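Local coordinates for radical SAM domain protein (Methanothrix thermoacetophila, PDB 6Y1X) that probably acts as the radical SAM carbide synthase NifB, an iron-sulfur enzyme that builds a precursor of the nitrogenase iron-molybdenum cofactor, at residues 53-58 with 122-127; 152-157 with 210-215; 69-74 with 78-83. All blocks are in the same frame, centred on the assembly; numbering follows the deposited sequence.

How the contacts relate
All three contacts lie in the radical SAM domain. The chain leaves strand 49-52 and enters segment 53-58, the first half of contact 1. It then runs through the cluster cysteines and makes contact 3, which closes a short loop, with three residues between its segments. After helix 87-100 and strand 104-109, helix 119-131 completes contact 1, so contact 3 falls within that larger loop. Pro54 packs on Ser82 and Arg83 and joins the two. Contact 2 follows in series. It ties the end of helix 146-156 to the connection that leads into strand 213-220. Phe122 and Leu125 pack on Asp152, Leu153 and Ile156, linking contacts 1 and 2.

Contact 1 of 3, residues 53-58 with 122-127; sequences LPVAPK and FETLRL
Thr124 has chi1 -63°, which places OG1 beside its own backbone N and leaves CG2 trans to that nitrogen. The two branches therefore meet different residues of 53-58. Leu53 CD1 is anti to CA (chi2 175°), and this carries it out to Thr124 CG2 at 3.6 Å. The two side chains run at a slant to each other and touch through these methyls. Val55 meets Thr124 tip to tip. Its CG1 lies 3.5 Å from Thr124 OG1, and its CG2 lies 3.7 Å from the same oxygen. Both valine methyls thus pack against a hydroxyl, and no hydrogen bond joins the segments. The buried OG1 is satisfied within its own helix, by a hydrogen bond to Glu120 O one turn back.

Pro54 is the centre of an inverse gamma turn between Leu53 and Val55, and both of those side chains are directed at the helix. This is close packing, part methyl on methyl and part methyl against a hydroxyl oxygen, just after His52, a ligand of one [4Fe-4S] cluster. It joins the loop after strand 49-52 to helix 119-131. Helix 87-100 adds Val94 against Leu53 and Ala90 against Val55, while strand 104-109 adds Val107 and Val109.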
loop_
_atom_site.group_PDB
_atom_site.type_symbol
_atom_site.label_atom_id
_atom_site.label_comp_id
_atom_site.label_asym_id
_atom_site.label_seq_id
_atom_site.Cartn_x
_atom_site.Cartn_y
_atom_site.Cartn_z
ATOM N N LEU A 53 -2.652 -11.928 4.270
ATOM C CA LEU A 53 -3.907 -12.549 4.668
ATOM C C LEU A 53 -5.039 -11.861 3.927
ATOM O O LEU A 53 -5.351 -10.698 4.224
ATOM C CB LEU A 53 -4.110 -12.446 6.179
ATOM C CG LEU A 53 -3.030 -13.161 6.992
ATOM C CD1 LEU A 53 -3.223 -12.907 8.477
ATOM C CD2 LEU A 53 -3.014 -14.656 6.698
ATOM N N PRO A 54 -5.678 -12.522 2.972
ATOM C CA PRO A 54 -6.716 -11.857 2.161
ATOM C C PRO A 54 -8.054 -11.804 2.893
ATOM O O PRO A 54 -8.982 -12.576 2.651
ATOM C CB PRO A 54 -6.770 -12.731 0.906
ATOM C CG PRO A 54 -6.408 -14.101 1.417
ATOM C CD PRO A 54 -5.380 -13.884 2.491
ATOM N N VAL A 55 -8.159 -10.850 3.820
ATOM C CA VAL A 55 -9.323 -10.711 4.689
ATOM C C VAL A 55 -10.145 -9.474 4.374
ATOM O O VAL A 55 -11.138 -9.212 5.067
ATOM C CB VAL A 55 -8.917 -10.710 6.177
ATOM C CG1 VAL A 55 -8.230 -12.012 6.548
ATOM C CG2 VAL A 55 -7.998 -9.533 6.475
ATOM N N ALA A 56 -9.773 -8.702 3.355
ATOM C CA ALA A 56 -10.265 -7.336 3.171
ATOM C C ALA A 56 -10.811 -7.159 1.759
ATOM O O ALA A 56 -10.193 -6.486 0.928
ATOM C CB ALA A 56 -9.158 -6.318 3.449
ATOM N N PRO A 57 -11.982 -7.741 1.455
ATOM C CA PRO A 57 -12.451 -7.749 0.061
ATOM C C PRO A 57 -12.997 -6.417 -0.436
ATOM O O PRO A 57 -12.908 -6.134 -1.633
ATOM C CB PRO A 57 -13.551 -8.818 0.076
ATOM C CG PRO A 57 -14.077 -8.780 1.475
ATOM C CD PRO A 57 -12.842 -8.566 2.323
ATOM N N LYS A 58 -13.597 -5.611 0.433
ATOM C CA LYS A 58 -14.197 -4.368 -0.031
ATOM C C LYS A 58 -13.118 -3.331 -0.322
ATOM O O LYS A 58 -12.083 -3.277 0.347
ATOM C CB LYS A 58 -15.176 -3.804 0.999
ATOM C CG LYS A 58 -16.295 -4.754 1.389
ATOM C CD LYS A 58 -17.318 -4.056 2.270
ATOM C CE LYS A 58 -16.771 -3.776 3.654
ATOM N NZ LYS A 58 -17.838 -3.255 4.556
ATOM N N PHE A 122 -8.835 -5.343 10.986
ATOM C CA PHE A 122 -8.457 -5.016 12.354
ATOM C C PHE A 122 -8.636 -6.215 13.271
ATOM O O PHE A 122 -7.832 -6.433 14.182
ATOM C CB PHE A 122 -9.273 -3.813 12.827
ATOM C CG PHE A 122 -9.135 -2.620 11.928
ATOM C CD1 PHE A 122 -8.113 -1.704 12.127
ATOM C CD2 PHE A 122 -9.982 -2.450 10.844
ATOM C CE1 PHE A 122 -7.966 -0.620 11.288
ATOM C CE2 PHE A 122 -9.836 -1.371 9.993
ATOM C CZ PHE A 122 -8.829 -0.453 10.215
ATOM N N GLU A 123 -9.689 -7.003 13.042
ATOM C CA GLU A 123 -9.892 -8.203 13.842
ATOM C C GLU A 123 -8.795 -9.228 13.583
ATOM O O GLU A 123 -8.322 -9.890 14.514
ATOM C CB GLU A 123 -11.269 -8.796 13.548
ATOM C CG GLU A 123 -11.652 -9.951 14.446
ATOM C CD GLU A 123 -11.394 -9.654 15.911
ATOM O OE1 GLU A 123 -10.673 -10.444 16.556
ATOM O OE2 GLU A 123 -11.899 -8.626 16.414
ATOM N N THR A 124 -8.367 -9.355 12.327
ATOM C CA THR A 124 -7.330 -10.323 11.982
ATOM C C THR A 124 -5.992 -9.955 12.612
ATOM O O THR A 124 -5.346 -10.791 13.255
ATOM C CB THR A 124 -7.179 -10.406 10.464
ATOM O OG1 THR A 124 -8.396 -10.889 9.883
ATOM C CG2 THR A 124 -6.042 -11.340 10.098
ATOM N N LEU A 125 -5.566 -8.701 12.453
ATOM C CA LEU A 125 -4.264 -8.307 12.971
ATOM C C LEU A 125 -4.262 -8.244 14.489
ATOM O O LEU A 125 -3.208 -8.405 15.112
ATOM C CB LEU A 125 -3.850 -6.965 12.380
ATOM C CG LEU A 125 -3.533 -7.024 10.889
ATOM C CD1 LEU A 125 -3.286 -5.632 10.384
ATOM C CD2 LEU A 125 -2.335 -7.927 10.616
ATOM N N ARG A 126 -5.424 -8.009 15.098
ATOM C CA ARG A 126 -5.533 -8.124 16.546
ATOM C C ARG A 126 -5.338 -9.569 16.993
ATOM O O ARG A 126 -4.663 -9.830 17.996
ATOM C CB ARG A 126 -6.890 -7.590 17.006
ATOM C CG ARG A 126 -7.078 -7.582 18.507
ATOM C CD ARG A 126 -8.542 -7.430 18.881
ATOM N NE ARG A 126 -9.333 -8.599 18.496
ATOM C CZ ARG A 126 -9.443 -9.702 19.230
ATOM N NH1 ARG A 126 -8.808 -9.798 20.392
ATOM N NH2 ARG A 126 -10.188 -10.715 18.805
ATOM N N LEU A 127 -5.913 -10.523 16.255
ATOM C CA LEU A 127 -5.731 -11.931 16.589
ATOM C C LEU A 127 -4.287 -12.374 16.381
ATOM O O LEU A 127 -3.713 -13.058 17.236
ATOM C CB LEU A 127 -6.668 -12.802 15.751
ATOM C CG LEU A 127 -8.167 -12.801 16.055
ATOM C CD1 LEU A 127 -8.909 -13.611 15.001
ATOM C CD2 LEU A 127 -8.438 -13.359 17.445
#

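Contact 2 of 3, residues 152-157 with 210-215; sequences DLDRIG and RKKIVK
Asp154 is gripped by two cations, Arg210 and Lys212, one at each carboxylate oxygen. Arg210 NH1 donates to Asp154 OD2 at 2.9 Å, with an N-H...O angle of 151°. The oxygen uses its anti lone pair, and it lies in the plane of the guanidinium, at its edge. The two flat groups are almost perpendicular, 86° apart, so this is a single-point salt bridge and not a two-bond, side-by-side one. Lys212 NZ forms the second salt bridge, to Asp154 OD1. Its modelled length of 2.4 Å is too short to be taken literally. The bend at chi2 of Lys212 (-52°) turns its chain toward the helix. The two positive charges would probably favour the ionised form of Asp154.

Both cations have further partners. Arg210 NE makes a salt bridge to Glu206 OE2, and Lys212 NZ is hydrogen-bonded to Val158 O. The aliphatic part of Arg210 also runs close to the carboxylate, with CD 3.6 Å from Asp154 OD2.

Both segments contain a helix end. Gly157, with positive phi, closes helix 146-156 in a Schellman motif, and its N bonds to Asp154 O at 3.2 Å. Lys211, also with positive phi, ends helix 189-209 in the same way.

The network is at the surface of the partial barrel. It joins the C-terminal end of helix 146-156 to the connection between helix 189-209 and strand 213-220. Strand 160-164 lies alongside, bonded to Ile213 and Lys215. Farther along strand 213-220, Lys215 lines the pocket of an iron-sulfur cluster. On its other side, helix 146-156 packs against helix 119-131.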
loop_
_atom_site.group_PDB
_atom_site.type_symbol
_atom_site.label_atom_id
_atom_site.label_comp_id
_atom_site.label_asym_id
_atom_site.label_seq_id
_atom_site.Cartn_x
_atom_site.Cartn_y
_atom_site.Cartn_z
ATOM N N ASP A 152 -6.392 3.043 15.409
ATOM C CA ASP A 152 -6.637 1.612 15.570
ATOM C C ASP A 152 -5.406 0.798 15.197
ATOM O O ASP A 152 -5.036 -0.147 15.904
ATOM C CB ASP A 152 -7.830 1.182 14.719
ATOM C CG ASP A 152 -9.135 1.762 15.209
ATOM O OD1 ASP A 152 -9.156 2.314 16.331
ATOM O OD2 ASP A 152 -10.138 1.671 14.469
ATOM N N LEU A 153 -4.765 1.147 14.077
ATOM C CA LEU A 153 -3.585 0.414 13.630
ATOM C C LEU A 153 -2.488 0.478 14.679
ATOM O O LEU A 153 -1.835 -0.526 14.983
ATOM C CB LEU A 153 -3.086 0.994 12.309
ATOM C CG LEU A 153 -3.962 0.779 11.080
ATOM C CD1 LEU A 153 -3.360 1.499 9.887
ATOM C CD2 LEU A 153 -4.134 -0.702 10.783
ATOM N N ASP A 154 -2.241 1.677 15.208
ATOM C CA ASP A 154 -1.266 1.848 16.277
ATOM C C ASP A 154 -1.615 1.010 17.491
ATOM O O ASP A 154 -0.751 0.347 18.073
ATOM C CB ASP A 154 -1.223 3.309 16.704
ATOM C CG ASP A 154 0.078 3.695 17.391
ATOM O OD1 ASP A 154 0.943 2.821 17.593
ATOM O OD2 ASP A 154 0.207 4.877 17.791
ATOM N N ARG A 155 -2.886 1.008 17.875
ATOM C CA ARG A 155 -3.257 0.333 19.111
ATOM C C ARG A 155 -3.110 -1.181 18.950
ATOM O O ARG A 155 -2.806 -1.880 19.922
ATOM C CB ARG A 155 -4.670 0.750 19.520
ATOM C CG ARG A 155 -5.102 0.339 20.920
ATOM C CD ARG A 155 -6.524 0.847 21.204
ATOM N NE ARG A 155 -7.521 0.143 20.399
ATOM C CZ ARG A 155 -8.130 0.502 19.273
ATOM N NH1 ARG A 155 -7.906 1.651 18.649
ATOM N NH2 ARG A 155 -9.013 -0.351 18.777
ATOM N N ILE A 156 -3.394 -1.720 17.749
ATOM C CA ILE A 156 -3.254 -3.164 17.500
ATOM C C ILE A 156 -1.825 -3.605 17.194
ATOM O O ILE A 156 -1.584 -4.812 17.049
ATOM C CB ILE A 156 -4.134 -3.690 16.346
ATOM C CG1 ILE A 156 -3.620 -3.228 14.977
ATOM C CG2 ILE A 156 -5.597 -3.317 16.557
ATOM C CD1 ILE A 156 -4.583 -3.536 13.831
ATOM N N GLY A 157 -0.872 -2.679 17.077
ATOM C CA GLY A 157 0.529 -3.031 16.920
ATOM C C GLY A 157 1.114 -2.991 15.519
ATOM O O GLY A 157 2.234 -3.482 15.323
ATOM N N ARG A 210 3.434 9.011 14.737
ATOM C CA ARG A 210 3.313 7.874 15.636
ATOM C C ARG A 210 4.460 6.885 15.466
ATOM O O ARG A 210 4.343 5.732 15.901
ATOM C CB ARG A 210 1.968 7.174 15.444
ATOM C CG ARG A 210 0.786 8.025 15.873
ATOM C CD ARG A 210 -0.533 7.436 15.411
ATOM N NE ARG A 210 -1.662 8.187 15.954
ATOM C CZ ARG A 210 -2.304 7.870 17.072
ATOM N NH1 ARG A 210 -1.930 6.812 17.780
ATOM N NH2 ARG A 210 -3.315 8.617 17.484
ATOM N N LYS A 211 5.540 7.313 14.806
ATOM C CA LYS A 211 6.769 6.533 14.660
ATOM C C LYS A 211 6.553 5.253 13.855
ATOM O O LYS A 211 7.267 4.265 14.044
ATOM C CB LYS A 211 7.390 6.214 16.025
ATOM C CG LYS A 211 7.831 7.449 16.801
ATOM C CD LYS A 211 8.552 7.074 18.086
ATOM N N LYS A 212 5.580 5.259 12.947
ATOM C CA LYS A 212 5.398 4.145 12.027
ATOM C C LYS A 212 6.372 4.269 10.865
ATOM O O LYS A 212 6.748 5.371 10.458
ATOM C CB LYS A 212 3.967 4.083 11.486
ATOM C CG LYS A 212 2.883 4.094 12.548
ATOM C CD LYS A 212 3.128 3.022 13.586
ATOM C CE LYS A 212 2.108 3.109 14.702
ATOM N NZ LYS A 212 2.330 2.071 15.745
ATOM N N ILE A 213 6.793 3.126 10.339
ATOM C CA ILE A 213 7.684 3.097 9.187
ATOM C C ILE A 213 6.813 3.091 7.942
ATOM O O ILE A 213 6.037 2.156 7.720
ATOM C CB ILE A 213 8.600 1.867 9.221
ATOM C CG1 ILE A 213 9.280 1.750 10.589
ATOM C CG2 ILE A 213 9.624 1.940 8.095
ATOM C CD1 ILE A 213 10.062 2.982 10.985
ATOM N N VAL A 214 6.936 4.136 7.131
ATOM C CA VAL A 214 6.029 4.371 6.017
ATOM C C VAL A 214 6.752 4.117 4.703
ATOM O O VAL A 214 7.829 4.673 4.457
ATOM C CB VAL A 214 5.447 5.791 6.059
ATOM C CG1 VAL A 214 4.570 6.048 4.824
ATOM C CG2 VAL A 214 4.657 5.986 7.338
ATOM N N LYS A 215 6.152 3.278 3.867
ATOM C CA LYS A 215 6.566 3.084 2.487
ATOM C C LYS A 215 5.496 3.662 1.574
ATOM O O LYS A 215 4.303 3.476 1.816
ATOM C CB LYS A 215 6.789 1.597 2.202
ATOM C CG LYS A 215 6.772 1.184 0.740
ATOM C CD LYS A 215 7.334 -0.230 0.602
ATOM C CE LYS A 215 6.759 -0.969 -0.592
ATOM N NZ LYS A 215 5.339 -1.360 -0.369
#

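Contact 3 of 3, residues 69-74 with 78-83; sequences DFDCVN and PGVTSR. With SF4 (iron/sulfur cluster), chain D.
Phe70 and Asp71 hold 78-83 against the loop that follows the CX3CX2C motif of the radical SAM family, formed here by Cys59, Cys63 and Cys66. The two side chains make quite different contacts. The Phe70 ring lies flat against the backbone of Gly79. Gly79 CA sits over one face, 3.8 Å from the ring centroid and 21° off its normal, in a CH-pi contact. Asp69 CB covers the opposite face. Val80 O is at the edge, in the ring plane, so 79-80 pass from a face of the ring to its edge. Gly79 has positive phi, which favours glycine here.

Asp71 CG stands beside its backbone N, anti to the carbonyl carbon (chi1 -67°), which leaves the carboxylate facing Ser82. Ser82 N donates to Asp71 OD1 at 3.1 Å, from the syn side and 28° out of the carboxylate plane. Ser82 OG faces Asp71 OD2, but the modelled separation is too short for its length to be trusted. The main chain adds a nearly straight bond from Asp71 N to Val80 O of 2.7 Å. A water bridges the two segments beside this bond, donating to Asp71 O and accepting from Val80 N.

Val73 touches Pro78 loosely through its CG2, while its CG1 faces the cluster. Its neighbour Cys72 turns the other way from 78-83. In most radical SAM enzymes the fourth iron is left for S-adenosylmethionine; in this structure that iron is taken by the protein, with Cys72 SG bound to FE3 at 2.3 Å.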
loop_
_atom_site.group_PDB
_atom_site.type_symbol
_atom_site.label_atom_id
_atom_site.label_comp_id
_atom_site.label_asym_id
_atom_site.label_seq_id
_atom_site.Cartn_x
_atom_site.Cartn_y
_atom_site.Cartn_z
ATOM N N ASP A 69 -12.072 -7.573 -9.928
ATOM C CA ASP A 69 -12.019 -9.029 -9.821
ATOM C C ASP A 69 -10.713 -9.503 -9.202
ATOM O O ASP A 69 -10.661 -10.589 -8.608
ATOM C CB ASP A 69 -12.173 -9.666 -11.204
ATOM C CG ASP A 69 -13.561 -9.496 -11.784
ATOM O OD1 ASP A 69 -14.452 -8.967 -11.081
ATOM O OD2 ASP A 69 -13.754 -9.891 -12.956
ATOM N N PHE A 70 -9.653 -8.716 -9.332
ATOM C CA PHE A 70 -8.308 -9.155 -9.008
ATOM C C PHE A 70 -7.792 -8.443 -7.763
ATOM O O PHE A 70 -8.127 -7.281 -7.508
ATOM C CB PHE A 70 -7.360 -8.926 -10.188
ATOM C CG PHE A 70 -7.845 -9.533 -11.479
ATOM C CD1 PHE A 70 -8.080 -10.895 -11.578
ATOM C CD2 PHE A 70 -8.053 -8.743 -12.594
ATOM C CE1 PHE A 70 -8.525 -11.447 -12.753
ATOM C CE2 PHE A 70 -8.497 -9.295 -13.779
ATOM C CZ PHE A 70 -8.731 -10.648 -13.859
ATOM N N ASP A 71 -6.996 -9.173 -6.977
ATOM C CA ASP A 71 -6.408 -8.628 -5.758
ATOM C C ASP A 71 -5.746 -7.288 -6.040
ATOM O O ASP A 71 -5.085 -7.114 -7.068
ATOM C CB ASP A 71 -5.372 -9.593 -5.180
ATOM C CG ASP A 71 -5.989 -10.877 -4.677
ATOM O OD1 ASP A 71 -7.215 -11.057 -4.833
ATOM O OD2 ASP A 71 -5.242 -11.691 -4.100
ATOM N N CYS A 72 -5.963 -6.333 -5.130
ATOM C CA CYS A 72 -5.499 -4.958 -5.282
ATOM C C CYS A 72 -4.114 -4.893 -5.913
ATOM O O CYS A 72 -3.116 -5.273 -5.294
ATOM C CB CYS A 72 -5.493 -4.252 -3.928
ATOM S SG CYS A 72 -4.828 -2.582 -4.016
ATOM N N VAL A 73 -4.051 -4.414 -7.157
ATOM C CA VAL A 73 -2.815 -4.471 -7.924
ATOM C C VAL A 73 -1.759 -3.499 -7.416
ATOM O O VAL A 73 -0.608 -3.563 -7.858
ATOM C CB VAL A 73 -3.158 -4.230 -9.412
ATOM C CG1 VAL A 73 -3.699 -2.821 -9.621
ATOM C CG2 VAL A 73 -1.982 -4.556 -10.336
ATOM N N ASN A 74 -2.099 -2.622 -6.468
ATOM C CA ASN A 74 -1.066 -1.783 -5.868
ATOM C C ASN A 74 -0.074 -2.613 -5.069
ATOM O O ASN A 74 1.098 -2.239 -4.959
ATOM C CB ASN A 74 -1.683 -0.713 -4.966
ATOM C CG ASN A 74 -2.489 0.310 -5.736
ATOM O OD1 ASN A 74 -2.255 0.535 -6.924
ATOM N ND2 ASN A 74 -3.443 0.942 -5.061
ATOM N N PRO A 78 -0.380 -8.849 -10.957
ATOM C CA PRO A 78 -1.690 -8.654 -11.584
ATOM C C PRO A 78 -2.420 -9.968 -11.802
ATOM O O PRO A 78 -1.827 -11.042 -11.928
ATOM C CB PRO A 78 -1.350 -7.991 -12.923
ATOM C CG PRO A 78 0.029 -8.450 -13.222
ATOM C CD PRO A 78 0.726 -8.588 -11.894
ATOM N N GLY A 79 -3.741 -9.855 -11.875
ATOM C CA GLY A 79 -4.576 -10.919 -12.388
ATOM C C GLY A 79 -4.816 -12.036 -11.404
ATOM O O GLY A 79 -5.241 -13.124 -11.810
ATOM N N VAL A 80 -4.564 -11.796 -10.113
ATOM C CA VAL A 80 -4.650 -12.815 -9.071
ATOM C C VAL A 80 -6.007 -12.701 -8.398
ATOM O O VAL A 80 -6.472 -11.592 -8.107
ATOM C CB VAL A 80 -3.509 -12.662 -8.045
ATOM C CG1 VAL A 80 -3.681 -13.644 -6.892
ATOM C CG2 VAL A 80 -2.173 -12.880 -8.717
ATOM N N THR A 81 -6.628 -13.843 -8.122
ATOM C CA THR A 81 -7.881 -13.926 -7.376
ATOM C C THR A 81 -7.643 -14.758 -6.121
ATOM O O THR A 81 -7.482 -15.978 -6.205
ATOM C CB THR A 81 -8.994 -14.524 -8.236
ATOM O OG1 THR A 81 -9.203 -13.697 -9.387
ATOM C CG2 THR A 81 -10.286 -14.624 -7.448
ATOM N N SER A 82 -7.616 -14.112 -4.961
ATOM C CA SER A 82 -7.419 -14.840 -3.718
ATOM C C SER A 82 -8.756 -15.288 -3.142
ATOM O O SER A 82 -9.783 -14.618 -3.286
ATOM C CB SER A 82 -6.690 -13.981 -2.682
ATOM O OG SER A 82 -5.332 -13.778 -3.033
ATOM N N ARG A 83 -8.728 -16.443 -2.487
ATOM C CA ARG A 83 -9.838 -16.844 -1.638
ATOM C C ARG A 83 -9.911 -15.930 -0.422
ATOM O O ARG A 83 -8.914 -15.737 0.280
ATOM C CB ARG A 83 -9.653 -18.298 -1.210
ATOM C CG ARG A 83 -10.674 -18.797 -0.219
ATOM C CD ARG A 83 -10.265 -20.148 0.348
ATOM N NE ARG A 83 -11.038 -20.506 1.537
HETATM FE FE1 SF4 D . -8.331 -1.648 -7.090
HETATM FE FE2 SF4 D . -7.377 0.775 -6.402
HETATM FE FE3 SF4 D . -6.526 -1.446 -5.072
HETATM FE FE4 SF4 D . -9.067 -0.518 -4.724
HETATM S S1 SF4 D . -7.128 0.564 -4.125
HETATM S S2 SF4 D . -8.451 -2.708 -5.053
HETATM S S3 SF4 D . -9.579 0.265 -6.824
HETATM S S4 SF4 D . -6.146 -0.957 -7.283
HETATM O O HOH W 1 -4.168 -8.991 -8.963
#